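PDB 5OEZ: FBP protein from Leishmania major, which hydrolyses the 1-phosphate of fructose 1,6-bisphosphate to give fructose 6-phosphate and phosphate, a step of gluconeogenesis. Local coordinates for the interface of chains A and B. Sequence-based numbering; all coordinates share one arbitrary frame. Chains: chain A/B, FBP protein.

Contacts 1 and 2 lie about 16 Å apart, measured between the centres of their C-alpha atoms, along one two-fold symmetric interface of the homotetramer. Both use the 3-10 helix 219-224: later residues of the chain A copy meet helix 227-238 of chain B in contact 1, and the first residues of the chain B copy, preceded by B:Asn218, meet strand 245-246 of chain A in contact 2. Contact 1 combines side-chain packing with a water bridge between backbones. Contact 2 includes residues of the fructose 6-phosphate site, empty in this apo structure, so the shared element could couple subunit position to the active site.

Contact 1: the interface of chains A and B. Residues chain A 222-223; chain B 237-238.
A:Tyr222 meets two consecutive side chains of chain B, those of B:Lys237 and B:Met238, which lie on one side of its ring plane and cross the phenol obliquely at its rim. The thioether sulfur SD of B:Met238 sits beside the CD2-CE2 bond, 3.5 Å from A:Tyr222 CD2, and is displaced to the B:Lys237 side of the ring plane, so that it approaches the edge at a slant. Its methyl group CE lies further from that plane and stays outside the ring outline, with B:Met238 CE 4.2 Å from A:Tyr222 CE2. A bend at the last torsion of the methionine (chi3 -54°) points the methyl away from the ring plane and leaves the sulfur as the nearer atom.

B:Lys237 runs on the same side of the plane, past CB and the CD1 edge. Its methylene B:Lys237 CD lies 3.7 Å from A:Tyr222 CB, directly across from that atom and short of the ring itself, while the amine nitrogen B:Lys237 NZ comes to 4.2 Å from A:Tyr222 CD1. The aliphatic part of the lysine does most of the touching, because the chain runs extended beyond CG and carries its amine end along the rim.

The ring reaches these partners with CG anti to its own backbone N (chi1 -173°), which sends the phenol away from the short 3-10 helix 219-224 and alongside the end of helix 227-238.

Behind the side chains, a water joins the two backbones. The oxygen of water 1 lies 2.8 Å from the amide nitrogen A:Gly223 N. The same water 1 is 2.9 Å from the carbonyl oxygen B:Lys237 O, and so ties the last turn of helix 227-238 to the 3-10 helix of the neighbour.

This small part of the two-fold interface combines side-chain packing with a water bridge. It joins two secondary-structure ends across the subunit boundary and probably contributes to holding the subunits of the tetramer in register.

Contact 2: the interface of chains A and B. Residues chain A 215, 244-247; chain B 218-220, 248.
B:Asn218 presents its side-chain carbonyl to the backbone of A:Ala246, and together with B:Gly220 these residues bury the most surface in this patch, a subunit boundary beside the substrate site. The amide A:Ala246 N donates to B:Asn218 OD1 at 3.1 Å, fairly straight at the hydrogen (159°) but tilted from the carbonyl plane. From the opposite face of that plane B:Gly220 N donates to B:Asn218 OD1 at 3.0 Å, in a more bent bond. B:Asn218 therefore caps the start of its own 3-10 helix 219-224 while reaching strand 245-246 of chain A, and the two donors fix the rotation of its amide. With CG anti to the backbone N (chi1 -175°), the carboxamide extends across the boundary.

B:Gly220 abuts the A:Tyr244 carbonyl, B:Gly220 CA lying 3.2 Å from A:Tyr244 O. A water links B:Gly220 O to A:Tyr244 N.

A:Arg247, B:Asn218 and B:Tyr248 belong to the fructose 6-phosphate site, empty in this apo structure; as in class 1 FBPases, the arginine reaches towards the substrate site of the other subunit. Bent at its second torsion, it folds back on the preceding residue: A:Arg247 NH1 donates to A:Ala246 O at 2.8 Å, with the oxygen in the guanidinium plane but NH1 above the carbonyl plane. NH1 also meets the B:Tyr248 ring edge, guanidinium and ring planes 79° apart. B:Asn218 N lies 3.7 Å above the centre of the B:Tyr248 ring.

Contact 1: the interface of chains A and B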
loop_
_atom_site.group_PDB
_atom_site.type_symbol
_atom_site.label_atom_id
_atom_site.label_comp_id
_atom_site.label_asym_id
_atom_site.label_seq_id
_atom_site.Cartn_x
_atom_site.Cartn_y
_atom_site.Cartn_z
ATOM N N TYR A 222 3.745 7.934 -42.170
ATOM C CA TYR A 222 4.813 8.009 -43.206
ATOM C C TYR A 222 4.450 8.811 -44.440
ATOM O O TYR A 222 5.166 9.724 -44.825
ATOM C CB TYR A 222 5.218 6.603 -43.678
ATOM C CG TYR A 222 6.408 6.583 -44.598
ATOM C CD1 TYR A 222 7.691 6.616 -44.096
ATOM C CD2 TYR A 222 6.244 6.546 -45.965
ATOM C CE1 TYR A 222 8.787 6.580 -44.936
ATOM C CE2 TYR A 222 7.332 6.532 -46.814
ATOM C CZ TYR A 222 8.607 6.548 -46.277
ATOM O OH TYR A 222 9.704 6.560 -47.112
ATOM N N GLY A 223 3.313 8.487 -45.032
ATOM C CA GLY A 223 2.872 9.142 -46.256
ATOM C C GLY A 223 2.568 10.626 -46.165
ATOM O O GLY A 223 2.426 11.285 -47.182
ATOM N N LYS B 237 1.253 1.658 -44.544
ATOM C CA LYS B 237 1.604 3.076 -44.522
ATOM C C LYS B 237 1.141 3.914 -45.712
ATOM O O LYS B 237 0.970 5.123 -45.589
ATOM C CB LYS B 237 3.097 3.205 -44.503
ATOM C CG LYS B 237 3.778 2.536 -43.347
ATOM C CD LYS B 237 5.242 2.864 -43.503
ATOM C CE LYS B 237 6.066 2.154 -42.476
ATOM N NZ LYS B 237 7.413 2.775 -42.490
ATOM N N MET B 238 1.038 3.313 -46.896
ATOM C CA MET B 238 0.858 4.111 -48.120
ATOM C C MET B 238 -0.372 3.803 -48.952
ATOM O O MET B 238 -0.582 4.464 -49.949
ATOM C CB MET B 238 2.143 4.059 -48.937
ATOM C CG MET B 238 3.125 5.059 -48.330
ATOM S SD MET B 238 4.860 4.895 -48.684
ATOM C CE MET B 238 5.235 3.192 -48.222
HETATM O O HOH W 1 1.124 7.372 -43.763
#

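Contact 2: the interface of chains A and B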
loop_
_atom_site.group_PDB
_atom_site.type_symbol
_atom_site.label_atom_id
_atom_site.label_comp_id
_atom_site.label_asym_id
_atom_site.label_seq_id
_atom_site.Cartn_x
_atom_site.Cartn_y
_atom_site.Cartn_z
ATOM N N TYR A 215 15.218 5.145 -32.246
ATOM C CA TYR A 215 14.366 6.201 -32.748
ATOM C C TYR A 215 12.915 5.896 -32.428
ATOM O O TYR A 215 12.499 4.734 -32.383
ATOM C CB TYR A 215 14.559 6.422 -34.256
ATOM C CG TYR A 215 13.972 5.364 -35.156
ATOM C CD1 TYR A 215 14.665 4.199 -35.433
ATOM C CD2 TYR A 215 12.740 5.557 -35.777
ATOM C CE1 TYR A 215 14.135 3.233 -36.299
ATOM C CE2 TYR A 215 12.213 4.611 -36.653
ATOM C CZ TYR A 215 12.912 3.432 -36.907
ATOM O OH TYR A 215 12.397 2.478 -37.793
ATOM N N TYR A 244 19.544 0.372 -36.072
ATOM C CA TYR A 244 18.672 1.158 -35.184
ATOM C C TYR A 244 17.498 0.328 -34.720
ATOM O O TYR A 244 16.980 -0.485 -35.470
ATOM C CB TYR A 244 18.148 2.394 -35.924
ATOM C CG TYR A 244 19.095 3.579 -35.891
ATOM C CD1 TYR A 244 20.180 3.677 -36.777
ATOM C CD2 TYR A 244 18.898 4.612 -34.993
ATOM C CE1 TYR A 244 21.060 4.759 -36.726
ATOM C CE2 TYR A 244 19.764 5.711 -34.943
ATOM C CZ TYR A 244 20.846 5.778 -35.798
ATOM O OH TYR A 244 21.662 6.873 -35.731
ATOM N N SER A 245 17.094 0.529 -33.475
ATOM C CA SER A 245 15.867 -0.058 -32.918
ATOM C C SER A 245 14.788 0.999 -32.884
ATOM O O SER A 245 15.064 2.140 -32.531
ATOM C CB SER A 245 16.062 -0.509 -31.466
ATOM O OG SER A 245 16.958 -1.571 -31.369
ATOM N N ALA A 246 13.562 0.584 -33.188
ATOM C CA ALA A 246 12.386 1.421 -33.083
ATOM C C ALA A 246 11.597 1.096 -31.794
ATOM O O ALA A 246 11.422 -0.065 -31.441
ATOM C CB ALA A 246 11.516 1.236 -34.314
ATOM N N ARG A 247 11.182 2.150 -31.094
ATOM C CA ARG A 247 10.278 2.076 -29.939
ATOM C C ARG A 247 9.307 3.249 -30.009
ATOM O O ARG A 247 9.740 4.375 -30.158
ATOM C CB ARG A 247 11.048 2.197 -28.615
ATOM C CG ARG A 247 12.008 1.058 -28.312
ATOM C CD ARG A 247 11.240 -0.221 -28.054
ATOM N NE ARG A 247 12.116 -1.306 -27.665
ATOM C CZ ARG A 247 12.768 -2.108 -28.503
ATOM N NH1 ARG A 247 12.704 -1.957 -29.832
ATOM N NH2 ARG A 247 13.516 -3.079 -27.998
ATOM N N ASN B 218 8.719 -4.050 -34.778
ATOM C CA ASN B 218 9.959 -3.246 -34.762
ATOM C C ASN B 218 10.474 -2.954 -36.171
ATOM O O ASN B 218 11.200 -3.767 -36.726
ATOM C CB ASN B 218 11.044 -3.966 -33.962
ATOM C CG ASN B 218 12.325 -3.155 -33.794
ATOM O OD1 ASN B 218 12.496 -2.042 -34.318
ATOM N ND2 ASN B 218 13.243 -3.719 -33.053
ATOM N N GLU B 219 10.181 -1.753 -36.690
ATOM C CA GLU B 219 10.587 -1.362 -38.039
ATOM C C GLU B 219 12.084 -1.053 -38.175
ATOM O O GLU B 219 12.579 -0.888 -39.278
ATOM C CB GLU B 219 9.763 -0.178 -38.566
ATOM C CG GLU B 219 8.289 -0.515 -38.797
ATOM C CD GLU B 219 7.557 0.469 -39.714
ATOM O OE1 GLU B 219 8.067 0.724 -40.837
ATOM O OE2 GLU B 219 6.452 0.944 -39.340
ATOM N N GLY B 220 12.801 -1.001 -37.066
ATOM C CA GLY B 220 14.241 -0.983 -37.097
ATOM C C GLY B 220 14.856 -2.181 -37.803
ATOM O O GLY B 220 15.927 -2.055 -38.377
ATOM N N TYR B 248 4.703 0.321 -30.851
ATOM C CA TYR B 248 5.620 -0.747 -30.461
ATOM C C TYR B 248 6.300 -0.373 -29.151
ATOM O O TYR B 248 7.297 0.362 -29.113
ATOM C CB TYR B 248 6.642 -1.049 -31.551
ATOM C CG TYR B 248 7.413 -2.326 -31.316
ATOM C CD1 TYR B 248 6.810 -3.578 -31.502
ATOM C CD2 TYR B 248 8.753 -2.301 -30.956
ATOM C CE1 TYR B 248 7.522 -4.749 -31.305
ATOM C CE2 TYR B 248 9.466 -3.482 -30.749
ATOM C CZ TYR B 248 8.853 -4.695 -30.932
ATOM O OH TYR B 248 9.549 -5.876 -30.756
HETATM O O HOH W 2 18.112 -0.134 -38.718
#